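Local structure of TerD domain-containing protein (Streptomyces coelicolor A3, 2QZ7) at residues A[24-29]-A[130-135]; A[42-47]-A[123-128]; A[48-53]-A[60-65]; A[72-77]-A[97-102]; A[104-109]-A[157-162]. The protein is of unknown function but belongs to the TerD family, whose name-giving member is linked to tellurium resistance, and binds sodium ions in the crystal. All blocks are in the same frame, centred on the assembly; numbering follows the deposited sequence.

Contact 1: residues A[24-29]-A[130-135]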
# COMPACT_ATOMS: atom_id res chain seq x y z
N LYS A 24 14.04 0.72 10.07
CA LYS A 24 15.13 0.86 9.14
C LYS A 24 14.70 0.35 7.83
O LYS A 24 14.97 0.95 6.81
CB LYS A 24 16.36 0.09 9.60
CG LYS A 24 17.10 0.75 10.74
CD LYS A 24 18.23 -0.17 11.17
CE LYS A 24 19.21 0.55 12.07
NZ LYS A 24 20.54 -0.12 11.99
N ARG A 25 14.06 -0.81 7.86
CA ARG A 25 13.55 -1.41 6.67
C ARG A 25 12.23 -2.09 7.02
O ARG A 25 12.03 -2.55 8.16
CB ARG A 25 14.58 -2.35 6.04
CG ARG A 25 14.85 -3.68 6.74
CD ARG A 25 13.86 -4.75 6.25
NE ARG A 25 14.51 -6.05 6.06
CZ ARG A 25 15.04 -6.46 4.91
NH1 ARG A 25 14.99 -5.66 3.85
NH2 ARG A 25 15.63 -7.66 4.82
N VAL A 26 11.31 -2.10 6.08
CA VAL A 26 9.97 -2.58 6.33
C VAL A 26 9.49 -3.23 5.05
O VAL A 26 9.95 -2.88 3.97
CB VAL A 26 9.03 -1.41 6.80
CG1 VAL A 26 8.65 -0.51 5.68
CG2 VAL A 26 7.79 -1.96 7.45
N ASP A 27 8.62 -4.22 5.18
CA ASP A 27 8.00 -4.81 3.98
C ASP A 27 6.51 -4.99 4.16
O ASP A 27 5.98 -5.01 5.30
CB ASP A 27 8.67 -6.12 3.56
CG ASP A 27 8.28 -7.30 4.44
OD1 ASP A 27 7.75 -8.30 3.93
OD2 ASP A 27 8.52 -7.24 5.66
N VAL A 28 5.84 -5.04 3.01
CA VAL A 28 4.42 -5.19 2.94
C VAL A 28 4.18 -6.38 2.01
O VAL A 28 4.69 -6.43 0.89
CB VAL A 28 3.77 -3.92 2.37
CG1 VAL A 28 2.24 -4.08 2.26
CG2 VAL A 28 4.12 -2.70 3.26
N ARG A 29 3.44 -7.36 2.49
CA ARG A 29 3.10 -8.54 1.65
C ARG A 29 1.60 -8.63 1.55
O ARG A 29 0.88 -8.39 2.54
CB ARG A 29 3.65 -9.83 2.29
CG ARG A 29 5.17 -9.98 2.22
CD ARG A 29 5.65 -11.13 3.15
NE ARG A 29 5.57 -10.67 4.54
CZ ARG A 29 5.73 -11.43 5.62
NH1 ARG A 29 5.99 -12.71 5.49
NH2 ARG A 29 5.65 -10.89 6.83
N VAL A 130 -3.10 -8.61 4.21
CA VAL A 130 -1.85 -7.87 4.15
C VAL A 130 -1.09 -8.05 5.48
O VAL A 130 -1.69 -8.21 6.55
CB VAL A 130 -2.12 -6.35 3.80
CG1 VAL A 130 -2.86 -5.59 4.94
CG2 VAL A 130 -0.85 -5.64 3.36
N VAL A 131 0.24 -8.07 5.40
CA VAL A 131 1.07 -8.06 6.59
C VAL A 131 2.18 -7.02 6.41
O VAL A 131 2.88 -7.03 5.39
CB VAL A 131 1.70 -9.48 6.88
CG1 VAL A 131 2.68 -9.43 8.08
CG2 VAL A 131 0.61 -10.54 7.12
N VAL A 132 2.31 -6.14 7.41
CA VAL A 132 3.35 -5.14 7.45
C VAL A 132 4.34 -5.54 8.56
O VAL A 132 3.94 -5.79 9.69
CB VAL A 132 2.72 -3.74 7.74
CG1 VAL A 132 3.78 -2.64 7.81
CG2 VAL A 132 1.68 -3.44 6.68
N ALA A 133 5.62 -5.61 8.24
CA ALA A 133 6.61 -6.06 9.25
C ALA A 133 7.92 -5.35 9.12
O ALA A 133 8.26 -4.87 8.04
CB ALA A 133 6.84 -7.54 9.12
N GLU A 134 8.68 -5.31 10.23
CA GLU A 134 10.09 -4.98 10.15
C GLU A 134 10.89 -6.27 10.41
O GLU A 134 11.03 -6.70 11.57
CB GLU A 134 10.51 -3.88 11.14
CG GLU A 134 11.95 -3.43 10.86
CD GLU A 134 12.62 -2.53 11.91
OE1 GLU A 134 12.23 -2.52 13.12
OE2 GLU A 134 13.62 -1.87 11.50
N GLY A 135 11.39 -6.89 9.35
CA GLY A 135 12.01 -8.20 9.50
C GLY A 135 11.02 -9.15 10.14
O GLY A 135 9.90 -9.35 9.63
O HOH W 1 5.45 -8.17 5.83
O HOH W 2 10.85 -6.30 6.65

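Contact 2: residues A[42-47]-A[123-128]. With NA (sodium ion), chain D; NA (sodium ion), chain E.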
# COMPACT_ATOMS: atom_id res chain seq x y z
N HIS A 42 -8.95 -10.98 -10.75
CA HIS A 42 -8.85 -10.09 -9.62
C HIS A 42 -7.42 -9.50 -9.60
O HIS A 42 -6.45 -10.19 -9.31
CB HIS A 42 -9.18 -10.85 -8.32
CG HIS A 42 -10.64 -11.18 -8.16
ND1 HIS A 42 -11.08 -12.30 -7.49
CD2 HIS A 42 -11.75 -10.54 -8.59
CE1 HIS A 42 -12.40 -12.34 -7.50
NE2 HIS A 42 -12.83 -11.29 -8.18
N HIS A 43 -7.30 -8.21 -9.94
CA HIS A 43 -6.03 -7.53 -10.02
C HIS A 43 -5.95 -6.51 -8.89
O HIS A 43 -6.68 -5.51 -8.88
CB HIS A 43 -5.83 -6.85 -11.38
CG HIS A 43 -4.49 -6.19 -11.54
ND1 HIS A 43 -4.05 -5.66 -12.73
CD2 HIS A 43 -3.50 -5.94 -10.63
CE1 HIS A 43 -2.85 -5.14 -12.56
NE2 HIS A 43 -2.50 -5.29 -11.29
N LEU A 44 -5.10 -6.84 -7.91
CA LEU A 44 -4.81 -5.98 -6.75
C LEU A 44 -3.36 -5.58 -6.81
O LEU A 44 -2.51 -6.34 -7.28
CB LEU A 44 -5.03 -6.67 -5.40
CG LEU A 44 -6.48 -6.75 -4.87
CD1 LEU A 44 -7.41 -7.63 -5.78
CD2 LEU A 44 -6.49 -7.24 -3.44
N ASP A 45 -3.11 -4.34 -6.39
CA ASP A 45 -1.76 -3.77 -6.35
C ASP A 45 -1.48 -3.18 -5.01
O ASP A 45 -2.28 -2.38 -4.46
CB ASP A 45 -1.61 -2.62 -7.35
CG ASP A 45 -1.52 -3.11 -8.80
OD1 ASP A 45 -1.04 -4.24 -9.06
OD2 ASP A 45 -1.92 -2.34 -9.71
N ILE A 46 -0.29 -3.50 -4.49
CA ILE A 46 0.28 -2.67 -3.42
C ILE A 46 0.77 -1.39 -4.08
O ILE A 46 1.47 -1.43 -5.12
CB ILE A 46 1.50 -3.34 -2.73
CG1 ILE A 46 1.12 -4.72 -2.10
CG2 ILE A 46 2.06 -2.38 -1.60
CD1 ILE A 46 2.41 -5.52 -1.58
N ILE A 47 0.43 -0.26 -3.48
CA ILE A 47 0.85 1.05 -4.01
C ILE A 47 1.39 1.86 -2.86
O ILE A 47 0.77 1.88 -1.81
CB ILE A 47 -0.38 1.82 -4.62
CG1 ILE A 47 -1.04 1.00 -5.77
CG2 ILE A 47 0.07 3.19 -5.11
CD1 ILE A 47 -2.35 1.68 -6.34
N ASP A 123 -14.65 -6.82 -0.21
CA ASP A 123 -15.69 -7.81 0.12
C ASP A 123 -15.98 -8.78 -1.02
O ASP A 123 -16.38 -9.91 -0.76
CB ASP A 123 -17.00 -7.15 0.56
CG ASP A 123 -17.87 -8.07 1.39
OD1 ASP A 123 -17.34 -8.63 2.38
OD2 ASP A 123 -19.06 -8.27 1.04
N ASP A 124 -15.79 -8.32 -2.26
CA ASP A 124 -15.91 -9.15 -3.48
C ASP A 124 -14.74 -10.13 -3.73
O ASP A 124 -14.82 -10.95 -4.65
CB ASP A 124 -16.04 -8.25 -4.71
CG ASP A 124 -17.21 -7.29 -4.61
OD1 ASP A 124 -18.32 -7.71 -4.21
OD2 ASP A 124 -17.03 -6.10 -4.95
N VAL A 125 -13.67 -10.04 -2.94
CA VAL A 125 -12.44 -10.81 -3.21
C VAL A 125 -12.06 -11.63 -1.97
O VAL A 125 -11.85 -11.06 -0.88
CB VAL A 125 -11.22 -9.89 -3.63
CG1 VAL A 125 -10.02 -10.75 -4.10
CG2 VAL A 125 -11.61 -8.88 -4.72
N SER A 126 -11.98 -12.96 -2.12
CA SER A 126 -11.78 -13.83 -0.95
C SER A 126 -10.33 -13.94 -0.47
O SER A 126 -9.37 -13.89 -1.25
CB SER A 126 -12.50 -15.21 -1.07
OG SER A 126 -12.37 -15.80 -2.34
N ASN A 127 -10.20 -14.01 0.85
CA ASN A 127 -8.92 -14.17 1.50
C ASN A 127 -7.92 -13.09 1.13
O ASN A 127 -6.75 -13.37 0.87
CB ASN A 127 -8.38 -15.57 1.23
CG ASN A 127 -9.18 -16.64 1.95
OD1 ASN A 127 -9.86 -17.47 1.32
ND2 ASN A 127 -9.12 -16.62 3.28
N THR A 128 -8.42 -11.85 1.07
CA THR A 128 -7.58 -10.70 0.92
C THR A 128 -6.90 -10.47 2.25
O THR A 128 -7.58 -10.43 3.28
CB THR A 128 -8.39 -9.43 0.58
OG1 THR A 128 -9.35 -9.20 1.62
CG2 THR A 128 -9.08 -9.57 -0.80
NA NA D . -0.55 -6.56 -8.59
NA NA E . -11.92 -9.69 1.06
O HOH W 3 0.47 -6.49 -10.53
O HOH W 4 -12.22 -8.40 2.80

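Contact 3: residues A[48-53]-A[60-65]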
# COMPACT_ATOMS: atom_id res chain seq x y z
N ALA A 48 2.51 2.55 -3.05
CA ALA A 48 3.00 3.50 -2.04
C ALA A 48 3.31 4.86 -2.68
O ALA A 48 3.58 4.95 -3.88
CB ALA A 48 4.27 2.97 -1.33
N THR A 49 3.25 5.91 -1.85
CA THR A 49 3.64 7.28 -2.23
C THR A 49 4.49 7.86 -1.17
O THR A 49 4.35 7.51 -0.01
CB THR A 49 2.42 8.17 -2.41
OG1 THR A 49 1.45 7.79 -1.44
CG2 THR A 49 1.79 7.92 -3.85
N THR A 50 5.37 8.76 -1.58
CA THR A 50 6.28 9.47 -0.70
C THR A 50 5.88 10.95 -0.75
O THR A 50 5.26 11.42 -1.75
CB THR A 50 7.75 9.31 -1.21
OG1 THR A 50 7.82 9.75 -2.57
CG2 THR A 50 8.15 7.84 -1.17
N TYR A 51 6.18 11.65 0.36
CA TYR A 51 5.80 13.06 0.60
C TYR A 51 7.00 13.83 1.15
O TYR A 51 7.74 13.33 2.01
CB TYR A 51 4.58 13.17 1.55
CG TYR A 51 3.41 12.43 0.94
CD1 TYR A 51 2.52 13.08 0.07
CD2 TYR A 51 3.24 11.05 1.15
CE1 TYR A 51 1.47 12.39 -0.54
CE2 TYR A 51 2.21 10.35 0.52
CZ TYR A 51 1.33 11.03 -0.33
OH TYR A 51 0.29 10.35 -0.96
N ALA A 52 7.19 15.04 0.60
CA ALA A 52 8.24 15.99 0.98
C ALA A 52 8.08 16.45 2.41
O ALA A 52 6.95 16.63 2.88
CB ALA A 52 8.22 17.21 0.05
N ALA A 53 9.22 16.64 3.09
CA ALA A 53 9.25 17.25 4.42
C ALA A 53 8.45 18.56 4.46
O ALA A 53 7.65 18.74 5.37
CB ALA A 53 10.69 17.49 4.87
N PRO A 60 2.06 13.62 -4.02
CA PRO A 60 3.13 12.65 -3.90
C PRO A 60 4.39 13.16 -4.60
O PRO A 60 4.30 13.81 -5.64
CB PRO A 60 2.60 11.43 -4.67
CG PRO A 60 1.14 11.56 -4.70
CD PRO A 60 0.84 13.03 -4.63
N VAL A 61 5.56 12.82 -4.04
CA VAL A 61 6.84 13.10 -4.71
C VAL A 61 6.97 12.02 -5.79
O VAL A 61 7.34 12.29 -6.93
CB VAL A 61 8.05 13.05 -3.73
CG1 VAL A 61 9.37 13.18 -4.49
CG2 VAL A 61 7.92 14.20 -2.63
N TYR A 62 6.61 10.78 -5.45
CA TYR A 62 6.48 9.78 -6.50
C TYR A 62 5.57 8.65 -6.05
O TYR A 62 5.29 8.52 -4.86
CB TYR A 62 7.88 9.24 -6.94
CG TYR A 62 8.73 8.67 -5.84
CD1 TYR A 62 8.49 7.37 -5.36
CD2 TYR A 62 9.80 9.41 -5.29
CE1 TYR A 62 9.28 6.82 -4.35
CE2 TYR A 62 10.59 8.88 -4.28
CZ TYR A 62 10.33 7.58 -3.82
OH TYR A 62 11.11 7.05 -2.82
N VAL A 63 5.15 7.81 -7.01
CA VAL A 63 4.27 6.69 -6.77
C VAL A 63 5.06 5.42 -7.04
O VAL A 63 5.88 5.38 -7.99
CB VAL A 63 2.98 6.76 -7.73
CG1 VAL A 63 2.08 5.46 -7.61
CG2 VAL A 63 2.19 8.08 -7.47
N VAL A 64 4.87 4.39 -6.20
CA VAL A 64 5.58 3.14 -6.38
C VAL A 64 4.51 2.04 -6.51
O VAL A 64 3.58 1.97 -5.70
CB VAL A 64 6.58 2.78 -5.20
CG1 VAL A 64 7.35 1.46 -5.51
CG2 VAL A 64 7.60 3.91 -4.92
N GLN A 65 4.64 1.21 -7.53
CA GLN A 65 3.73 0.06 -7.74
C GLN A 65 4.39 -0.88 -8.76
O GLN A 65 5.52 -0.62 -9.15
CB GLN A 65 2.32 0.49 -8.20
CG GLN A 65 2.28 1.25 -9.51
CD GLN A 65 0.91 1.84 -9.81
OE1 GLN A 65 0.16 2.15 -8.93
NE2 GLN A 65 0.62 2.04 -11.09

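Contact 4: residues A[72-77]-A[97-102]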
# COMPACT_ATOMS: atom_id res chain seq x y z
N ASP A 72 14.71 6.40 -6.67
CA ASP A 72 15.87 6.53 -5.82
C ASP A 72 16.39 5.14 -5.48
O ASP A 72 17.41 5.01 -4.81
CB ASP A 72 15.50 7.31 -4.54
CG ASP A 72 14.24 6.76 -3.86
OD1 ASP A 72 13.99 5.54 -3.97
OD2 ASP A 72 13.49 7.53 -3.20
N GLY A 73 15.68 4.10 -5.94
CA GLY A 73 16.08 2.70 -5.69
C GLY A 73 15.88 2.19 -4.27
O GLY A 73 16.38 1.14 -3.91
N THR A 74 15.14 2.92 -3.45
CA THR A 74 15.04 2.57 -2.03
C THR A 74 13.90 1.64 -1.72
O THR A 74 13.80 1.16 -0.58
CB THR A 74 14.85 3.82 -1.18
OG1 THR A 74 13.62 4.44 -1.59
CG2 THR A 74 16.02 4.76 -1.38
N ILE A 75 13.01 1.44 -2.71
CA ILE A 75 11.86 0.56 -2.61
C ILE A 75 11.86 -0.49 -3.76
O ILE A 75 12.14 -0.14 -4.92
CB ILE A 75 10.55 1.38 -2.59
CG1 ILE A 75 10.64 2.42 -1.46
CG2 ILE A 75 9.33 0.46 -2.39
CD1 ILE A 75 9.66 3.60 -1.54
N ASN A 76 11.63 -1.75 -3.44
CA ASN A 76 11.73 -2.84 -4.42
C ASN A 76 10.50 -3.68 -4.26
O ASN A 76 9.88 -3.70 -3.19
CB ASN A 76 13.03 -3.70 -4.17
CG ASN A 76 13.20 -4.91 -5.22
OD1 ASN A 76 13.36 -6.08 -4.80
ND2 ASN A 76 13.18 -4.62 -6.55
N MSE A 77 10.13 -4.37 -5.34
CA MSE A 77 9.11 -5.42 -5.32
C MSE A 77 9.74 -6.68 -5.88
O MSE A 77 10.01 -6.75 -7.09
CB MSE A 77 7.91 -5.01 -6.16
CG MSE A 77 7.22 -3.71 -5.63
SE MSE A 77 5.58 -3.39 -6.58
CE MSE A 77 4.44 -4.63 -5.54
N LEU A 97 13.62 2.40 4.40
CA LEU A 97 13.28 3.74 4.93
C LEU A 97 14.51 4.59 5.28
O LEU A 97 14.57 5.78 4.97
CB LEU A 97 12.34 3.58 6.14
CG LEU A 97 10.98 2.89 5.82
CD1 LEU A 97 10.16 2.72 7.08
CD2 LEU A 97 10.19 3.66 4.83
N ASP A 98 15.49 3.96 5.89
CA ASP A 98 16.70 4.65 6.34
C ASP A 98 17.52 5.22 5.18
O ASP A 98 18.34 6.09 5.39
CB ASP A 98 17.54 3.73 7.23
CG ASP A 98 18.07 2.47 6.50
OD1 ASP A 98 19.12 1.97 6.97
OD2 ASP A 98 17.44 1.95 5.53
N ARG A 99 17.22 4.79 3.96
CA ARG A 99 17.95 5.24 2.76
C ARG A 99 17.23 6.31 1.95
O ARG A 99 17.75 6.79 0.94
CB ARG A 99 18.28 4.02 1.89
CG ARG A 99 19.36 3.12 2.51
CD ARG A 99 19.58 1.88 1.65
NE ARG A 99 19.62 2.23 0.22
CZ ARG A 99 19.06 1.52 -0.76
NH1 ARG A 99 19.18 1.96 -2.01
NH2 ARG A 99 18.38 0.39 -0.50
N LEU A 100 16.02 6.68 2.37
CA LEU A 100 15.28 7.80 1.78
C LEU A 100 15.94 9.13 2.09
O LEU A 100 16.39 9.37 3.22
CB LEU A 100 13.85 7.84 2.32
CG LEU A 100 12.95 6.66 1.91
CD1 LEU A 100 11.64 6.63 2.72
CD2 LEU A 100 12.64 6.79 0.43
N SER A 101 15.95 10.01 1.08
CA SER A 101 16.37 11.42 1.19
C SER A 101 15.78 12.05 2.44
O SER A 101 14.63 11.79 2.76
CB SER A 101 15.85 12.19 -0.03
OG SER A 101 15.95 13.60 0.16
N PRO A 102 16.56 12.92 3.15
CA PRO A 102 15.99 13.66 4.28
C PRO A 102 14.79 14.51 3.87
O PRO A 102 13.88 14.73 4.66
CB PRO A 102 17.17 14.55 4.74
CG PRO A 102 18.37 13.78 4.32
CD PRO A 102 17.98 13.24 2.96

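Contact 5: residues A[104-109]-A[157-162]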
# COMPACT_ATOMS: atom_id res chain seq x y z
N ILE A 104 12.35 13.62 2.11
CA ILE A 104 11.10 12.82 2.17
C ILE A 104 10.85 12.44 3.64
O ILE A 104 11.69 11.81 4.27
CB ILE A 104 11.18 11.55 1.28
CG1 ILE A 104 11.17 11.94 -0.19
CG2 ILE A 104 10.02 10.52 1.58
CD1 ILE A 104 11.59 10.85 -1.07
N ALA A 105 9.69 12.81 4.17
CA ALA A 105 9.43 12.63 5.59
C ALA A 105 8.19 11.82 5.91
O ALA A 105 7.86 11.60 7.11
CB ALA A 105 9.39 14.04 6.33
N ARG A 106 7.48 11.40 4.86
CA ARG A 106 6.28 10.60 5.04
C ARG A 106 6.11 9.64 3.86
O ARG A 106 6.34 10.03 2.70
CB ARG A 106 5.06 11.54 5.16
CG ARG A 106 3.71 10.84 5.29
CD ARG A 106 2.65 11.91 5.75
NE ARG A 106 1.36 11.27 5.96
CZ ARG A 106 0.34 11.28 5.11
NH1 ARG A 106 0.40 11.90 3.94
NH2 ARG A 106 -0.77 10.64 5.45
N VAL A 107 5.73 8.41 4.19
CA VAL A 107 5.40 7.40 3.22
C VAL A 107 4.05 6.78 3.58
O VAL A 107 3.79 6.47 4.76
CB VAL A 107 6.50 6.27 3.14
CG1 VAL A 107 6.11 5.21 2.08
CG2 VAL A 107 7.85 6.90 2.83
N ILE A 108 3.18 6.60 2.60
CA ILE A 108 1.98 5.86 2.86
C ILE A 108 1.80 4.71 1.90
O ILE A 108 2.06 4.85 0.71
CB ILE A 108 0.73 6.75 3.10
CG1 ILE A 108 -0.61 6.07 3.00
CG2 ILE A 108 0.70 8.05 2.34
CD1 ILE A 108 -1.55 6.86 4.07
N VAL A 109 1.39 3.57 2.43
CA VAL A 109 1.24 2.38 1.56
C VAL A 109 -0.18 1.87 1.71
O VAL A 109 -0.76 1.96 2.78
CB VAL A 109 2.33 1.31 1.88
CG1 VAL A 109 2.20 0.83 3.27
CG2 VAL A 109 2.23 0.11 0.90
N GLU A 157 1.23 4.05 7.62
CA GLU A 157 1.91 5.31 7.42
C GLU A 157 3.29 5.24 8.09
O GLU A 157 3.39 4.82 9.24
CB GLU A 157 1.09 6.45 8.07
CG GLU A 157 1.73 7.80 7.93
CD GLU A 157 1.12 8.86 8.80
OE1 GLU A 157 1.25 8.76 10.05
OE2 GLU A 157 0.55 9.81 8.23
N PHE A 158 4.35 5.64 7.38
CA PHE A 158 5.66 5.85 7.99
C PHE A 158 5.99 7.35 7.94
O PHE A 158 5.81 8.00 6.90
CB PHE A 158 6.75 5.01 7.31
CG PHE A 158 6.32 3.56 7.07
CD1 PHE A 158 6.41 2.62 8.10
CD2 PHE A 158 5.82 3.18 5.85
CE1 PHE A 158 5.98 1.30 7.89
CE2 PHE A 158 5.43 1.84 5.59
CZ PHE A 158 5.48 0.92 6.64
N THR A 159 6.42 7.89 9.08
CA THR A 159 6.78 9.31 9.21
C THR A 159 8.06 9.41 10.03
O THR A 159 8.33 8.55 10.88
CB THR A 159 5.65 10.17 9.86
OG1 THR A 159 5.31 9.64 11.14
CG2 THR A 159 4.39 10.19 9.01
N ARG A 160 8.84 10.46 9.77
CA ARG A 160 10.06 10.74 10.55
C ARG A 160 9.81 11.51 11.87
O ARG A 160 8.97 12.43 11.95
CB ARG A 160 11.08 11.56 9.73
CG ARG A 160 11.64 10.89 8.47
CD ARG A 160 12.70 11.82 7.83
NE ARG A 160 13.28 11.27 6.60
CZ ARG A 160 14.36 10.49 6.58
NH1 ARG A 160 14.95 10.17 7.72
NH2 ARG A 160 14.84 10.01 5.44
N ASN A 161 10.59 11.14 12.89
CA ASN A 161 10.70 11.89 14.14
C ASN A 161 11.30 13.28 13.98
O ASN A 161 11.74 13.68 12.90
CB ASN A 161 11.56 11.11 15.15
CG ASN A 161 10.72 10.33 16.14
OD1 ASN A 161 9.49 10.34 16.05
ND2 ASN A 161 11.36 9.66 17.09
N ALA A 162 11.32 14.01 15.10
CA ALA A 162 12.18 15.19 15.20
C ALA A 162 13.64 14.74 15.03
O ALA A 162 14.41 15.38 14.31
CB ALA A 162 11.96 15.91 16.53

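Contact 1: residues A[24-29]-A[130-135]
With CG set between the backbone N and the carbonyl carbon (chi1 76°), the carboxylate of Asp27 leans toward Ala133 of the neighbouring strand, while Arg29 takes CG anti to its carbonyl carbon (chi1 -72°) and bends at chi3 (-74°), so that its guanidinium comes back alongside Val131. Arg29 NH2 lies 3.5 Å from Val131 CG1, and the two side chains run side by side. Arg29 NE and Asp27 OD1, 3.3 Å apart, form a salt bridge held by charge alone, as the oxygen sits off the plane of the guanidinium. A water at the guanidinium edge accepts from Arg29 NE and can donate to Val131 O; a second donates to Asp27 OD2 and accepts from Gly135 N. Strands 26-31 and 129-134 are antiparallel neighbours in one sheet of a beta sandwich. Two hydrogen-bonded pairs, Asp27 with Ala133 and Arg29 with Val131, flank the non-hydrogen-bonded pair Val28 with Val132; Asp27 N meets Ala133 O at 3.0 Å, nearly along the C=O axis. The valines on the face of Val28 and Val132 are buried: Val28 CG1 rests 3.6 Å from Val130 CG2, and Val132 packs on Val155 and Phe158 of the opposing sheet. At the strand end the extended Glu134 chain accepts from Lys24 N through OE2 (3.0 Å), met from above the carboxylate plane, while its OE1 forms a salt bridge with Arg137.

Contact 2: residues A[42-47]-A[123-128]
Two sodium sites of this TerD domain lie at the same end of its beta sandwich, one on strand 44-52 and one in the loop that leads into strand 129-134, and a small buried apolar contact joins the parts of the chain that carry them. The first sodium takes Leu44 O at 2.4 Å and Asp45 OD1 at 2.4 Å, with a water; Ser81 O and Glu91 OE1 complete its shell. The second is held by Val125 O, Thr128 OG1 (2.7 Å) and another water, with Phe122 O as a further ligand. Thr128 places OG1 between its backbone N and carbonyl carbon (chi1 58°), which sends the oxygen to the metal and directs CG2 toward Leu44 CD2. In the next shell His43 NE2 donates to Asp45 OD1 from above the carboxylate plane, close to its own ring plane, while His114 NE2 bonds to the other oxygen, Asp45 OD2. Asp45 OD1 thus serves a metal and an imidazole N-H at once, which would be expected to favour the ionised carboxylate. No hydrogen bond crosses between the two segments. Leu44 CD1 meets Val125 CG1 at 4.4 Å, and His42 and Val125 reach toward each other tip to tip. Val125 CG2 sits over the centre of one imidazole face of His42 in a CH-pi contact, 4.2 Å from the ring centroid and 8° off the ring normal.

Contact 3: residues A[48-53]-A[60-65]
This contact is a beta hairpin, strand 44-52 turning back into the short edge strand 62-64 of one sheet of the sandwich, in which Thr50 is tucked beneath Tyr62. Both side chains take the position between the backbone N and the carbonyl carbon, Thr50 with OG1 there (chi1 55°) and Tyr62 with CG there (chi1 56°), so the phenol ring folds obliquely across the threonine. Thr50 OG1 lies over the centre of one ring face, Thr50 CG2 comes within 3.4 Å of Tyr62 CZ, and Thr50 CB makes a CH-pi contact. The same OG1 accepts from Tyr62 N at 3.3 Å, while the Tyr62 hydroxyl is bonded to Asp72. On the other face of the hairpin Thr49 CG2, anti to its carbonyl carbon, touches Val63 CG2 at 3.6 Å and also packs against the Pro60 ring. Tyr51 and Pro60 run side by side, and a hydrogen bond between Thr49 OG1 and Tyr51 OH (2.9 Å) ties down the phenol; Arg106 makes a cation-pi contact with the Tyr51 ring. In the backbone, Ala48 and Val64 form a hydrogen-bonded pair, with Val64 N to Ala48 O at 2.7 Å. Nearer the turn, Val61 N donates to Thr50 O at 2.7 Å, nearly straight, from 36° above the carbonyl plane.

Contact 4: residues A[72-77]-A[97-102]
An arginine lays its guanidinium against a threonine rather than pairing with the nearby aspartate: Arg99 NH1 stays 6.6 Å from Asp72 OD1, and one face of its flat group is turned to Thr74. Arg99 sets CG anti to its carbonyl carbon (chi1 -71°) and bends at chi3 (43°), which curls the chain round so that Thr74 CG2 lies over the guanidinium, offset toward its rim. The resulting bond is weak, Arg99 NH1 to Gly73 O at 3.5 Å. Asp72 OD1, taken up by its own loop, accepts from Thr74 N at 2.9 Å, an Asx turn, and from Thr74 OG1 at 2.6 Å; both donors come from above the carboxylate plane. OD2 is bonded to the hydroxyl of Tyr62, a tie to strand 62-64. Thr74 keeps OG1 between the backbone N and the carbonyl carbon (chi1 61°), leaving CG2 to reach Arg99 O at 3.5 Å. Across this loop, at about a right angle to Thr74, comes Leu100, whose CD2 touches Thr74 OG1 at 3.3 Å and Asp72 OD2 at 3.8 Å; the leucine also packs on Tyr62 and Trp166. The contact joins the loop before strand 75-77 to the crossing between strands 91-95 and 104-113. With two donors on OD1 and the hydroxyls of Ser70 and Tyr62 also bonded, Asp72 is probably ionised, its charge met by hydrogen bonds rather than by Arg99.

Contact 5: residues A[104-109]-A[157-162]
Glu157 OE2 is gripped by two nitrogens of one arginine: Arg106 NE at 2.8 Å and Arg106 NH2 at 3.2 Å, a side-on salt bridge to a single oxygen. The guanidinium receives it in its own plane, yet the carboxylate stands 84° to that plane; NH2 uses the anti lone pair and NE comes from above. Arg106 reaches there extended as far as NE, CG anti to the backbone N (chi1 177°), with its methylenes beside Thr159 CG2 and its guanidinium face over Ile108 CG2. Its NH1 is bonded to Pro56 O and Gly187 O. At the other end Arg160 NE donates to Ile104 O at 2.9 Å, nearly straight and in the carbonyl plane, while its NH2 reaches Ser101 O. On the face of Val107 and Phe158 the contact is apolar: Phe158 CD2 lies 4.2 Å from Val107 CB, and CE2 4.1 Å from Val109 CG1. The backbones pair through Val107 N to Phe158 O (2.7 Å) and its reciprocal bond. Where Ala105 and Arg106 both face Tyr51 on the neighbouring strand, strand 104-113 carries a classic beta bulge, within an antiparallel sheet of the TerD beta sandwich.

Overall arrangement
Contacts 3 and 5 lie in one antiparallel sheet, centres about 10 Å apart, and meet where strands 44-52 and 104-113 pair. Contact 1, in the other sheet, faces contact 5 across the core, centres about 14 Å apart, with Val26 and Val132 on Phe158. Contact 4 touches both sheets, through Asp98 to Lys24 of contact 1 and through Asp72 and Leu100 to Tyr62 of contact 3. Contact 2, with two of the sodium ions, sits toward the opposite end, its centre about 22 to 26 Å from those of contacts 3 to 5. Along the chain contacts 3, 4 and 5 follow in series, contact 1 spans contacts 2 to 4, and contact 5 interleaves with 1 and 2, closing one sandwich.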